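Local coordinates for siderophore-interacting protein (PDB 6K2L) that binds FAD and probably uses the reduced flavin to release iron from ferric siderophores in Aeromonas hydrophila, at residues 24-30 with 95-101; 165-169 with 200-204; 171-177 with 189-193; 221-225 with 245-251. The protein carries 1 engineered substitution. One frame throughout, in Å; residues are numbered along the deposited sequence.

The four contacts illustrate how a two-domain flavoprotein holds its cofactor between a barrel and a parallel sheet. Interaction 1 belongs to the barrel and interactions 2, 3 and 4 to the sheet domain. Interactions 1 and 4 both touch FAD, from opposite sides of the chain's centre, their own centres about 20 Å apart. Interactions 1 and 3 meet across the two domains, where H24 N lies 2.7 Å from D175 OD1, a probable hydrogen bond. Interaction 3 is nested within the loop closed by interaction 2, and the two reach neighbouring strands, with L168 O 2.8 Å from F190 N. Interaction 2 packs on interaction 4 through L200 CD2 and L224 CD2, 3.9 Å apart.

Interaction 1. Residues 24-30 with 95-101; sequences HLRRICL and LDIDFAL. With FAD (flavin-adenine dinucleotide), chain C.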
# COMPACT_ATOMS: atom_id res chain seq x y z
N HIS A 24 6.51 23.48 -1.59
CA HIS A 24 7.03 23.19 -0.26
C HIS A 24 6.85 21.73 0.14
O HIS A 24 6.74 21.41 1.32
CB HIS A 24 6.40 24.10 0.78
CG HIS A 24 6.74 25.53 0.60
ND1 HIS A 24 6.11 26.32 -0.34
CD2 HIS A 24 7.66 26.32 1.21
CE1 HIS A 24 6.62 27.54 -0.29
NE2 HIS A 24 7.56 27.57 0.64
N LEU A 25 6.82 20.83 -0.83
CA LEU A 25 6.76 19.40 -0.56
C LEU A 25 7.65 18.71 -1.57
O LEU A 25 7.37 18.70 -2.77
CB LEU A 25 5.32 18.89 -0.62
CG LEU A 25 5.19 17.51 0.07
CD1 LEU A 25 5.42 17.63 1.59
CD2 LEU A 25 3.87 16.79 -0.26
N ARG A 26 8.75 18.14 -1.10
CA ARG A 26 9.79 17.63 -1.97
C ARG A 26 9.90 16.12 -1.81
O ARG A 26 10.20 15.63 -0.72
CB ARG A 26 11.13 18.31 -1.66
CG ARG A 26 12.26 17.87 -2.55
CD ARG A 26 13.48 18.74 -2.36
NE ARG A 26 13.35 19.94 -3.19
CZ ARG A 26 13.92 21.11 -2.93
NH1 ARG A 26 14.70 21.24 -1.86
NH2 ARG A 26 13.73 22.13 -3.74
N ARG A 27 9.61 15.38 -2.88
CA ARG A 27 9.63 13.92 -2.87
C ARG A 27 11.02 13.45 -3.26
O ARG A 27 11.44 13.61 -4.42
CB ARG A 27 8.60 13.35 -3.84
CG ARG A 27 8.70 11.83 -4.06
CD ARG A 27 7.35 11.22 -4.49
NE ARG A 27 6.26 11.82 -3.73
CZ ARG A 27 5.04 12.08 -4.20
NH1 ARG A 27 4.72 11.77 -5.46
NH2 ARG A 27 4.14 12.66 -3.40
N ILE A 28 11.74 12.88 -2.30
CA ILE A 28 13.08 12.36 -2.51
C ILE A 28 12.99 10.85 -2.62
O ILE A 28 12.40 10.19 -1.75
CB ILE A 28 14.02 12.79 -1.38
CG1 ILE A 28 14.20 14.31 -1.39
CG2 ILE A 28 15.30 12.05 -1.50
CD1 ILE A 28 14.91 14.87 -0.15
N CYS A 29 13.49 10.31 -3.71
CA CYS A 29 13.40 8.89 -3.99
C CYS A 29 14.76 8.26 -3.73
O CYS A 29 15.76 8.66 -4.33
CB CYS A 29 12.96 8.63 -5.42
SG CYS A 29 13.20 6.91 -5.87
N LEU A 30 14.80 7.29 -2.84
CA LEU A 30 16.03 6.71 -2.36
C LEU A 30 16.09 5.26 -2.82
O LEU A 30 15.07 4.59 -2.96
CB LEU A 30 16.10 6.79 -0.85
CG LEU A 30 16.11 8.24 -0.35
CD1 LEU A 30 15.28 8.33 0.90
CD2 LEU A 30 17.51 8.64 -0.07
N LEU A 95 12.43 3.81 -2.50
CA LEU A 95 11.70 4.23 -1.31
C LEU A 95 11.55 5.74 -1.34
O LEU A 95 12.55 6.45 -1.45
CB LEU A 95 12.43 3.77 -0.04
CG LEU A 95 11.60 3.99 1.23
CD1 LEU A 95 11.63 2.77 2.09
CD2 LEU A 95 12.07 5.23 1.98
N ASP A 96 10.32 6.26 -1.24
CA ASP A 96 10.02 7.69 -1.35
C ASP A 96 9.77 8.31 0.01
O ASP A 96 8.91 7.86 0.77
CB ASP A 96 8.76 7.92 -2.19
CG ASP A 96 9.00 7.74 -3.66
OD1 ASP A 96 10.19 7.74 -4.05
OD2 ASP A 96 8.01 7.60 -4.42
N ILE A 97 10.47 9.40 0.31
CA ILE A 97 10.16 10.20 1.49
C ILE A 97 9.84 11.62 1.04
O ILE A 97 10.62 12.20 0.28
CB ILE A 97 11.32 10.21 2.49
CG1 ILE A 97 11.68 8.79 2.86
CG2 ILE A 97 10.90 10.99 3.72
CD1 ILE A 97 13.01 8.71 3.68
N ASP A 98 8.72 12.18 1.52
CA ASP A 98 8.30 13.54 1.19
C ASP A 98 8.61 14.53 2.32
O ASP A 98 8.06 14.41 3.42
CB ASP A 98 6.81 13.61 0.88
CG ASP A 98 6.41 12.91 -0.41
OD1 ASP A 98 7.29 12.41 -1.17
OD2 ASP A 98 5.18 12.87 -0.67
N PHE A 99 9.42 15.54 2.02
CA PHE A 99 9.90 16.53 2.98
C PHE A 99 9.08 17.82 2.89
O PHE A 99 8.99 18.43 1.82
CB PHE A 99 11.38 16.84 2.72
CG PHE A 99 12.31 15.78 3.23
CD1 PHE A 99 12.45 14.57 2.54
CD2 PHE A 99 13.02 15.96 4.41
CE1 PHE A 99 13.29 13.57 3.02
CE2 PHE A 99 13.86 14.96 4.89
CZ PHE A 99 13.99 13.77 4.19
N ALA A 100 8.49 18.25 4.02
CA ALA A 100 7.83 19.56 4.09
C ALA A 100 8.91 20.64 4.20
O ALA A 100 9.47 20.86 5.28
CB ALA A 100 6.85 19.63 5.27
N LEU A 101 9.19 21.32 3.09
CA LEU A 101 10.24 22.35 3.04
C LEU A 101 9.91 23.52 3.95
O LEU A 101 8.75 23.93 4.07
CB LEU A 101 10.42 22.84 1.59
CG LEU A 101 11.00 21.88 0.53
CD1 LEU A 101 11.31 22.58 -0.78
CD2 LEU A 101 12.24 21.10 1.04
PA FAD C . 14.08 20.68 13.45
O1A FAD C . 15.57 20.67 13.58
O2A FAD C . 13.34 19.59 14.21
O5B FAD C . 13.37 22.05 13.94
C5B FAD C . 13.86 23.35 13.55
C4B FAD C . 12.79 24.42 13.66
O4B FAD C . 11.91 24.36 12.51
C3B FAD C . 11.87 24.38 14.87
O3B FAD C . 11.54 25.70 15.28
C2B FAD C . 10.65 23.61 14.35
O2B FAD C . 9.42 23.91 15.01
C1B FAD C . 10.58 24.08 12.91
N9A FAD C . 10.08 23.08 12.00
C8A FAD C . 10.38 21.74 12.02
N7A FAD C . 9.81 21.05 11.05
C5A FAD C . 9.10 22.02 10.35
C6A FAD C . 8.28 21.94 9.21
N6A FAD C . 8.06 20.81 8.53
N1A FAD C . 7.71 23.09 8.76
C2A FAD C . 7.94 24.22 9.43
N3A FAD C . 8.71 24.41 10.52
C4A FAD C . 9.26 23.27 10.92
N1 FAD C . 7.86 15.70 8.47
C2 FAD C . 7.95 15.71 7.11
O2 FAD C . 8.36 16.69 6.49
N3 FAD C . 7.55 14.60 6.38
C4 FAD C . 7.06 13.42 6.90
O4 FAD C . 6.75 12.50 6.15
C4X FAD C . 6.98 13.41 8.35
N5 FAD C . 6.53 12.31 8.94
C5X FAD C . 6.45 12.31 10.31
C6 FAD C . 5.95 11.18 10.95
C7 FAD C . 5.83 11.13 12.33
C7M FAD C . 5.30 9.87 12.98
C8 FAD C . 6.24 12.23 13.11
C8M FAD C . 6.17 12.20 14.61
C9 FAD C . 6.76 13.35 12.48
C9A FAD C . 6.85 13.41 11.09
N10 FAD C . 7.33 14.56 10.43
C10 FAD C . 7.40 14.60 9.05
C1' FAD C . 7.74 15.75 11.20
C2' FAD C . 9.24 16.01 11.22
O2' FAD C . 9.94 15.06 12.03
C3' FAD C . 9.48 17.42 11.77
O3' FAD C . 9.08 18.36 10.77
C4' FAD C . 10.92 17.71 12.18
O4' FAD C . 10.91 18.76 13.16
C5' FAD C . 11.78 18.08 10.99
O5' FAD C . 13.15 18.17 11.41
P FAD C . 14.08 19.36 10.93
O1P FAD C . 15.51 18.92 11.24
O2P FAD C . 13.83 19.74 9.54
O3P FAD C . 13.68 20.56 11.91
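R27 lies alongside D98 on the neighbouring strand, its NE 2.8 Å from D98 OD1 and its NH2 2.9 Å from D98 OD2, a two-pronged salt bridge. The two face each other as a non-hydrogen-bonded pair of an antiparallel ladder, with CA atoms only 4.3 Å apart. Between such pairs the backbones are stitched together: R26 N meets F99 O and F99 N meets R26 O, both at 2.9 Å, and the pattern repeats at I28 with I97 and at L30 with L95. Apolar groups line the face bearing R26, where I28 CD1 reaches F99 CD1 at 3.7 Å and L30 CD1 reaches I97 CD1 at 3.6 Å. Strand 95-100 also reads the flavin: D98 O accepts from FAD N3 at 3.0 Å, and A100 N donates to FAD O2 at 2.9 Å, two backbone bonds to its pyrimidine part. In the six-stranded FAD-binding barrel, strand 25-31 continues the sheet to strand 11-20 and strand 94-100 to strand 79-89, while helix 107-114 packs on I28, F99 and L101.

Interaction 2. Residues 165-169 with 200-204; sequences HIALL and LVEYF
Strand 163-170 and helix 198-205 meet here in the alpha/beta layering of a Rossmann-like parallel sheet; the helix belongs to the crossover from edge strand 185-191 to strand 214-218. Residues 165-169 are extended, and the helical residues 200-204 run almost antiparallel to them, at 173°, with the axes 9.6 Å apart. L200, A167 and F204 carry most of the contact. A167 points at the helix, and its small methyl leaves room for three partners: CB stands 4.0 Å from L200 CG, 3.7 Å from F204 CD1 and 4.1 Å from Y203 CE2, at the edges of both rings. A167 CA is 7.0 Å from L200 CA. L200, with chi1 t and chi2 near 149°, takes CD1 onward to L169, 3.8 Å from L169 CB, whereas I166 and L168 turn away to the other face of the sheet. On the adjoining strand 138-144, V142 also receives L200 and F204. With chi1 near -142°, F204 turns its ring edge against the strand backbone, where CZ comes 3.5 Å from H165 O.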
# COMPACT_ATOMS: atom_id res chain seq x y z
N HIS A 165 -14.23 12.84 6.37
CA HIS A 165 -13.80 14.20 6.10
C HIS A 165 -12.32 14.31 6.41
O HIS A 165 -11.83 13.75 7.41
CB HIS A 165 -14.58 15.22 6.94
CG HIS A 165 -16.07 15.05 6.88
ND1 HIS A 165 -16.85 15.63 5.91
CD2 HIS A 165 -16.92 14.39 7.70
CE1 HIS A 165 -18.12 15.33 6.12
NE2 HIS A 165 -18.19 14.59 7.21
N ILE A 166 -11.62 15.06 5.57
CA ILE A 166 -10.21 15.38 5.73
C ILE A 166 -10.07 16.90 5.63
O ILE A 166 -10.62 17.53 4.72
CB ILE A 166 -9.36 14.67 4.66
CG1 ILE A 166 -9.54 13.16 4.81
CG2 ILE A 166 -7.89 15.09 4.76
CD1 ILE A 166 -8.92 12.38 3.70
N ALA A 167 -9.33 17.50 6.57
CA ALA A 167 -8.99 18.92 6.49
C ALA A 167 -7.47 19.07 6.60
O ALA A 167 -6.85 18.49 7.48
CB ALA A 167 -9.68 19.71 7.60
N LEU A 168 -6.87 19.88 5.72
CA LEU A 168 -5.43 20.12 5.78
C LEU A 168 -5.10 21.60 5.94
O LEU A 168 -5.67 22.44 5.24
CB LEU A 168 -4.76 19.58 4.54
CG LEU A 168 -4.93 18.07 4.30
CD1 LEU A 168 -4.43 17.70 2.93
CD2 LEU A 168 -4.20 17.27 5.36
N LEU A 169 -4.13 21.92 6.80
CA LEU A 169 -3.56 23.27 6.92
C LEU A 169 -2.21 23.34 6.21
O LEU A 169 -1.27 22.63 6.58
CB LEU A 169 -3.41 23.65 8.39
CG LEU A 169 -3.00 25.09 8.77
CD1 LEU A 169 -3.87 26.14 8.05
CD2 LEU A 169 -3.00 25.36 10.31
N LEU A 200 -9.68 26.11 10.62
CA LEU A 200 -9.74 24.66 10.49
C LEU A 200 -10.50 24.02 11.66
O LEU A 200 -11.37 23.18 11.45
CB LEU A 200 -8.34 24.06 10.38
CG LEU A 200 -8.24 22.61 9.90
CD1 LEU A 200 -6.95 22.38 9.14
CD2 LEU A 200 -8.35 21.60 11.05
N VAL A 201 -10.15 24.40 12.90
CA VAL A 201 -10.70 23.71 14.07
C VAL A 201 -12.18 23.98 14.21
O VAL A 201 -12.97 23.05 14.46
CB VAL A 201 -9.96 24.08 15.36
CG1 VAL A 201 -10.53 23.30 16.54
CG2 VAL A 201 -8.50 23.77 15.22
N GLU A 202 -12.60 25.23 14.05
CA GLU A 202 -14.01 25.55 13.97
C GLU A 202 -14.72 24.69 12.93
O GLU A 202 -15.75 24.07 13.23
CB GLU A 202 -14.22 27.04 13.66
CG GLU A 202 -15.67 27.38 13.41
CD GLU A 202 -16.02 28.86 13.60
OE1 GLU A 202 -15.87 29.66 12.64
OE2 GLU A 202 -16.45 29.22 14.72
N TYR A 203 -14.16 24.61 11.72
CA TYR A 203 -14.83 23.87 10.65
C TYR A 203 -14.97 22.40 10.99
O TYR A 203 -16.03 21.82 10.79
CB TYR A 203 -14.09 24.02 9.33
CG TYR A 203 -14.35 22.90 8.35
CD1 TYR A 203 -15.50 22.90 7.56
CD2 TYR A 203 -13.44 21.85 8.20
CE1 TYR A 203 -15.74 21.88 6.63
CE2 TYR A 203 -13.66 20.83 7.29
CZ TYR A 203 -14.82 20.86 6.50
OH TYR A 203 -15.03 19.86 5.59
N PHE A 204 -13.90 21.79 11.50
CA PHE A 204 -13.93 20.36 11.76
C PHE A 204 -14.80 20.03 12.95
O PHE A 204 -15.39 18.94 13.00
CB PHE A 204 -12.53 19.77 11.98
CG PHE A 204 -12.37 18.39 11.38
CD1 PHE A 204 -11.96 18.24 10.06
CD2 PHE A 204 -12.69 17.25 12.12
CE1 PHE A 204 -11.84 16.98 9.48
CE2 PHE A 204 -12.56 15.99 11.55
CZ PHE A 204 -12.14 15.86 10.21

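Interaction 3. Residues 171-177 with 189-193; sequences PYQEDVQ and WFVGS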
# COMPACT_ATOMS: atom_id res chain seq x y z
N PRO A 171 0.85 26.19 4.45
CA PRO A 171 1.29 27.59 4.63
C PRO A 171 1.03 28.50 3.43
O PRO A 171 0.97 29.73 3.59
CB PRO A 171 2.80 27.43 4.89
CG PRO A 171 3.18 26.22 4.12
CD PRO A 171 2.00 25.29 4.24
N TYR A 172 0.90 27.94 2.22
CA TYR A 172 0.67 28.74 1.03
C TYR A 172 -0.33 28.07 0.10
O TYR A 172 -0.44 26.84 0.05
CB TYR A 172 1.97 28.99 0.25
CG TYR A 172 3.02 29.79 0.98
CD1 TYR A 172 2.90 31.17 1.12
CD2 TYR A 172 4.15 29.17 1.52
CE1 TYR A 172 3.88 31.92 1.77
CE2 TYR A 172 5.13 29.91 2.18
CZ TYR A 172 4.99 31.29 2.29
OH TYR A 172 5.94 32.03 2.94
N GLN A 173 -1.01 28.90 -0.70
CA GLN A 173 -2.01 28.42 -1.65
C GLN A 173 -1.42 27.48 -2.70
O GLN A 173 -2.12 26.58 -3.17
CB GLN A 173 -2.70 29.62 -2.33
CG GLN A 173 -3.61 29.26 -3.52
CD GLN A 173 -4.99 28.70 -3.08
OE1 GLN A 173 -5.55 29.09 -2.04
NE2 GLN A 173 -5.55 27.79 -3.90
N GLU A 174 -0.14 27.64 -3.06
CA GLU A 174 0.45 26.80 -4.10
C GLU A 174 0.74 25.38 -3.63
O GLU A 174 1.07 24.53 -4.47
CB GLU A 174 1.75 27.42 -4.62
CG GLU A 174 1.54 28.64 -5.50
CD GLU A 174 1.45 29.95 -4.72
OE1 GLU A 174 1.64 31.00 -5.36
OE2 GLU A 174 1.20 29.93 -3.48
N ASP A 175 0.65 25.10 -2.33
CA ASP A 175 0.90 23.76 -1.80
C ASP A 175 -0.36 22.92 -1.68
O ASP A 175 -0.27 21.73 -1.37
CB ASP A 175 1.64 23.87 -0.48
CG ASP A 175 3.10 24.34 -0.68
OD1 ASP A 175 3.87 23.58 -1.32
OD2 ASP A 175 3.46 25.46 -0.24
N VAL A 176 -1.53 23.50 -1.97
CA VAL A 176 -2.73 22.72 -2.22
C VAL A 176 -2.50 21.88 -3.47
O VAL A 176 -1.99 22.36 -4.48
CB VAL A 176 -3.95 23.64 -2.39
CG1 VAL A 176 -5.16 22.84 -2.85
CG2 VAL A 176 -4.25 24.37 -1.09
N GLN A 177 -2.84 20.60 -3.38
CA GLN A 177 -2.55 19.70 -4.47
C GLN A 177 -3.70 18.73 -4.61
O GLN A 177 -4.59 18.65 -3.76
CB GLN A 177 -1.23 18.95 -4.24
CG GLN A 177 -0.83 18.82 -2.79
CD GLN A 177 0.42 17.98 -2.60
OE1 GLN A 177 0.46 16.79 -2.96
NE2 GLN A 177 1.46 18.59 -2.00
N TRP A 189 -9.16 22.29 2.19
CA TRP A 189 -7.85 22.89 2.40
C TRP A 189 -7.97 24.26 3.07
O TRP A 189 -8.80 25.10 2.70
CB TRP A 189 -7.11 23.04 1.06
CG TRP A 189 -6.74 21.72 0.36
CD1 TRP A 189 -7.54 20.99 -0.48
CD2 TRP A 189 -5.48 21.03 0.41
NE1 TRP A 189 -6.86 19.88 -0.95
CE2 TRP A 189 -5.59 19.89 -0.42
CE3 TRP A 189 -4.27 21.26 1.06
CZ2 TRP A 189 -4.55 18.98 -0.58
CZ3 TRP A 189 -3.24 20.36 0.89
CH2 TRP A 189 -3.39 19.23 0.07
N PHE A 190 -7.13 24.49 4.06
CA PHE A 190 -7.03 25.76 4.76
C PHE A 190 -5.62 26.28 4.53
O PHE A 190 -4.65 25.55 4.76
CB PHE A 190 -7.33 25.59 6.25
CG PHE A 190 -8.77 25.30 6.52
CD1 PHE A 190 -9.61 26.31 6.90
CD2 PHE A 190 -9.30 24.02 6.36
CE1 PHE A 190 -10.94 26.06 7.15
CE2 PHE A 190 -10.63 23.76 6.60
CZ PHE A 190 -11.46 24.79 7.00
N VAL A 191 -5.52 27.51 4.01
CA VAL A 191 -4.25 28.20 3.89
C VAL A 191 -4.03 29.02 5.14
O VAL A 191 -4.95 29.72 5.60
CB VAL A 191 -4.22 29.08 2.64
CG1 VAL A 191 -2.89 29.84 2.57
CG2 VAL A 191 -4.42 28.22 1.39
N GLY A 192 -2.83 28.94 5.71
CA GLY A 192 -2.49 29.76 6.86
C GLY A 192 -1.20 29.30 7.50
O GLY A 192 -0.63 28.26 7.15
N SER A 193 -0.75 30.09 8.46
CA SER A 193 0.45 29.79 9.21
C SER A 193 0.10 28.88 10.38
O SER A 193 -1.06 28.81 10.79
CB SER A 193 1.07 31.11 9.67
OG SER A 193 1.80 30.96 10.87
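Residues 171-177 open a connection without an alpha-helix between two neighbouring parallel strands, 163-170 and 185-191, and fold back over the second of them at the edge of the Rossmann-like sheet. Their backbone makes a short 3-10 turn at 173-175, with D175 N bonded to Y172 O at 3.1 Å, while 189-191 is extended and gives way to loop at G192. The backbones come closest at P171 and G192, whose CA atoms are 4.9 Å apart; P171 CA makes a CA-H...O contact of 3.2 Å with G192 O. V191 packs against the turn, its CG2 3.7 Å from Q173 OE1 and its CG1 4.0 Å from Y172 C. W189, whose indole also packs on L148 of helix 148-155, turns one face to the end of the connection, with Q177 N over it; Q177 O comes 3.2 Å from W189 CZ2 at the rim. V176 adds a CH-pi contact to that face, CG1 standing 3.6 Å from the centroid of the W189 five-membered ring, only 5° off the ring normal.

Interaction 4. Residues 221-225 with 245-251; sequences EEGLV and AVPYWRH. With FAD (flavin-adenine dinucleotide), chain C.
This contact joins a helix N-terminus to a cofactor-binding loop: residues 221-225 begin helix 222-235, and residues 245-251 leave edge strand 243-245 of the parallel sheet as irregular chain. CA atoms of E221 and W249 lie 4.9 Å apart. E221 is the N-cap (chi1 t, chi2 near -92°): OE1 accepts from G223 N at 2.8 Å, OE2 from H251 N at 2.7 Å. E222 N makes a weak hydrogen bond of 2.9 Å to W249 O; E222 (chi1 and chi2 t) packs CG 3.9 Å from P247 CB and sets OE1 3.4 Å from R250 NE, an out-of-plane salt bridge of charges only. V225 CG1 packs 3.7 Å from A245 CB. W249 (chi1 p) is sandwiched: E221 CG makes a CH-pi contact 3.7 Å from its six-membered ring centroid, and FAD C4A lies over the opposite face. Y248 CG meets FAD C9 at 3.3 Å; R250 O accepts from FAD O2B at 2.8 Å. One carboxylate thus caps the helix and holds the loop whose Y248 and W249 meet flavin and adenine.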
# COMPACT_ATOMS: atom_id res chain seq x y z
N GLU A 221 1.29 19.41 13.11
CA GLU A 221 1.71 20.31 14.19
C GLU A 221 0.80 20.20 15.42
O GLU A 221 -0.39 19.91 15.34
CB GLU A 221 1.73 21.75 13.69
CG GLU A 221 2.71 22.64 14.42
CD GLU A 221 2.07 23.34 15.60
OE1 GLU A 221 0.83 23.46 15.60
OE2 GLU A 221 2.81 23.76 16.51
N GLU A 222 1.40 20.47 16.59
CA GLU A 222 0.74 20.17 17.87
C GLU A 222 -0.61 20.86 18.02
O GLU A 222 -1.56 20.27 18.57
CB GLU A 222 1.66 20.58 19.02
CG GLU A 222 1.41 19.81 20.28
CD GLU A 222 1.87 20.57 21.52
OE1 GLU A 222 1.46 21.75 21.68
OE2 GLU A 222 2.65 19.97 22.31
N GLY A 223 -0.71 22.12 17.55
CA GLY A 223 -1.92 22.93 17.59
C GLY A 223 -3.06 22.50 16.69
O GLY A 223 -4.10 23.16 16.65
N LEU A 224 -2.87 21.43 15.92
CA LEU A 224 -3.97 20.74 15.27
C LEU A 224 -4.33 19.46 16.01
O LEU A 224 -5.52 19.17 16.21
CB LEU A 224 -3.63 20.41 13.82
CG LEU A 224 -3.41 21.57 12.87
CD1 LEU A 224 -2.55 21.11 11.71
CD2 LEU A 224 -4.73 22.10 12.36
N VAL A 225 -3.32 18.68 16.42
CA VAL A 225 -3.59 17.36 17.00
C VAL A 225 -4.33 17.49 18.32
O VAL A 225 -5.29 16.76 18.58
CB VAL A 225 -2.29 16.57 17.17
CG1 VAL A 225 -2.55 15.30 17.97
CG2 VAL A 225 -1.70 16.24 15.81
N ALA A 245 -3.55 10.20 17.43
CA ALA A 245 -3.28 11.61 17.74
C ALA A 245 -1.81 11.73 18.09
O ALA A 245 -1.41 11.52 19.24
CB ALA A 245 -4.17 12.14 18.86
N VAL A 246 -1.00 12.05 17.08
CA VAL A 246 0.45 12.11 17.22
C VAL A 246 0.87 13.49 16.71
O VAL A 246 0.70 13.78 15.52
CB VAL A 246 1.15 11.01 16.41
CG1 VAL A 246 2.63 11.20 16.46
CG2 VAL A 246 0.76 9.65 16.91
N PRO A 247 1.41 14.37 17.55
CA PRO A 247 1.91 15.65 17.03
C PRO A 247 3.24 15.43 16.34
O PRO A 247 4.17 14.87 16.92
CB PRO A 247 2.04 16.53 18.29
CG PRO A 247 1.48 15.67 19.45
CD PRO A 247 1.57 14.25 19.01
N TYR A 248 3.31 15.82 15.07
CA TYR A 248 4.51 15.55 14.29
C TYR A 248 5.62 16.53 14.62
O TYR A 248 6.80 16.18 14.50
CB TYR A 248 4.20 15.58 12.79
CG TYR A 248 3.58 14.30 12.25
CD1 TYR A 248 3.03 13.36 13.10
CD2 TYR A 248 3.53 14.04 10.89
CE1 TYR A 248 2.48 12.20 12.61
CE2 TYR A 248 2.99 12.88 10.39
CZ TYR A 248 2.46 11.96 11.25
OH TYR A 248 1.92 10.78 10.78
N TRP A 249 5.28 17.74 15.05
CA TRP A 249 6.24 18.77 15.45
C TRP A 249 5.49 19.87 16.19
O TRP A 249 4.27 19.83 16.36
CB TRP A 249 6.98 19.36 14.25
CG TRP A 249 6.10 20.10 13.28
CD1 TRP A 249 5.13 19.57 12.48
CD2 TRP A 249 6.12 21.51 13.00
NE1 TRP A 249 4.54 20.56 11.71
CE2 TRP A 249 5.13 21.76 12.01
CE3 TRP A 249 6.87 22.59 13.48
CZ2 TRP A 249 4.88 23.03 11.50
CZ3 TRP A 249 6.62 23.86 12.97
CH2 TRP A 249 5.63 24.07 11.99
N ARG A 250 6.24 20.87 16.63
CA ARG A 250 5.68 21.97 17.41
C ARG A 250 6.34 23.26 16.95
O ARG A 250 7.57 23.37 16.99
CB ARG A 250 5.89 21.76 18.90
CG ARG A 250 5.21 22.81 19.74
CD ARG A 250 5.07 22.37 21.17
NE ARG A 250 4.45 23.37 22.03
CZ ARG A 250 4.36 23.27 23.36
NH1 ARG A 250 4.87 22.21 23.98
NH2 ARG A 250 3.77 24.23 24.07
N HIS A 251 5.52 24.20 16.47
CA HIS A 251 5.98 25.51 16.02
C HIS A 251 6.95 26.13 17.02
O HIS A 251 6.63 26.31 18.20
CB HIS A 251 4.76 26.40 15.83
CG HIS A 251 5.06 27.73 15.20
ND1 HIS A 251 6.16 27.93 14.39
CD2 HIS A 251 4.39 28.90 15.23
CE1 HIS A 251 6.16 29.18 13.97
NE2 HIS A 251 5.09 29.79 14.46
PA FAD C . 14.08 20.68 13.45
O1A FAD C . 15.57 20.67 13.58
O2A FAD C . 13.34 19.59 14.21
O5B FAD C . 13.37 22.05 13.94
C5B FAD C . 13.86 23.35 13.55
C4B FAD C . 12.79 24.42 13.66
O4B FAD C . 11.91 24.36 12.51
C3B FAD C . 11.87 24.38 14.87
O3B FAD C . 11.54 25.70 15.28
C2B FAD C . 10.65 23.61 14.35
O2B FAD C . 9.42 23.91 15.01
C1B FAD C . 10.58 24.08 12.91
N9A FAD C . 10.08 23.08 12.00
C8A FAD C . 10.38 21.74 12.02
N7A FAD C . 9.81 21.05 11.05
C5A FAD C . 9.10 22.02 10.35
C6A FAD C . 8.28 21.94 9.21
N6A FAD C . 8.06 20.81 8.53
N1A FAD C . 7.71 23.09 8.76
C2A FAD C . 7.94 24.22 9.43
N3A FAD C . 8.71 24.41 10.52
C4A FAD C . 9.26 23.27 10.92
N1 FAD C . 7.86 15.70 8.47
C2 FAD C . 7.95 15.71 7.11
O2 FAD C . 8.36 16.69 6.49
N3 FAD C . 7.55 14.60 6.38
C4 FAD C . 7.06 13.42 6.90
O4 FAD C . 6.75 12.50 6.15
C4X FAD C . 6.98 13.41 8.35
N5 FAD C . 6.53 12.31 8.94
C5X FAD C . 6.45 12.31 10.31
C6 FAD C . 5.95 11.18 10.95
C7 FAD C . 5.83 11.13 12.33
C7M FAD C . 5.30 9.87 12.98
C8 FAD C . 6.24 12.23 13.11
C8M FAD C . 6.17 12.20 14.61
C9 FAD C . 6.76 13.35 12.48
C9A FAD C . 6.85 13.41 11.09
N10 FAD C . 7.33 14.56 10.43
C10 FAD C . 7.40 14.60 9.05
C1' FAD C . 7.74 15.75 11.20
C2' FAD C . 9.24 16.01 11.22
O2' FAD C . 9.94 15.06 12.03
C3' FAD C . 9.48 17.42 11.77
O3' FAD C . 9.08 18.36 10.77
C4' FAD C . 10.92 17.71 12.18
O4' FAD C . 10.91 18.76 13.16
C5' FAD C . 11.78 18.08 10.99
O5' FAD C . 13.15 18.17 11.41
P FAD C . 14.08 19.36 10.93
O1P FAD C . 15.51 18.92 11.24
O2P FAD C . 13.83 19.74 9.54
O3P FAD C . 13.68 20.56 11.91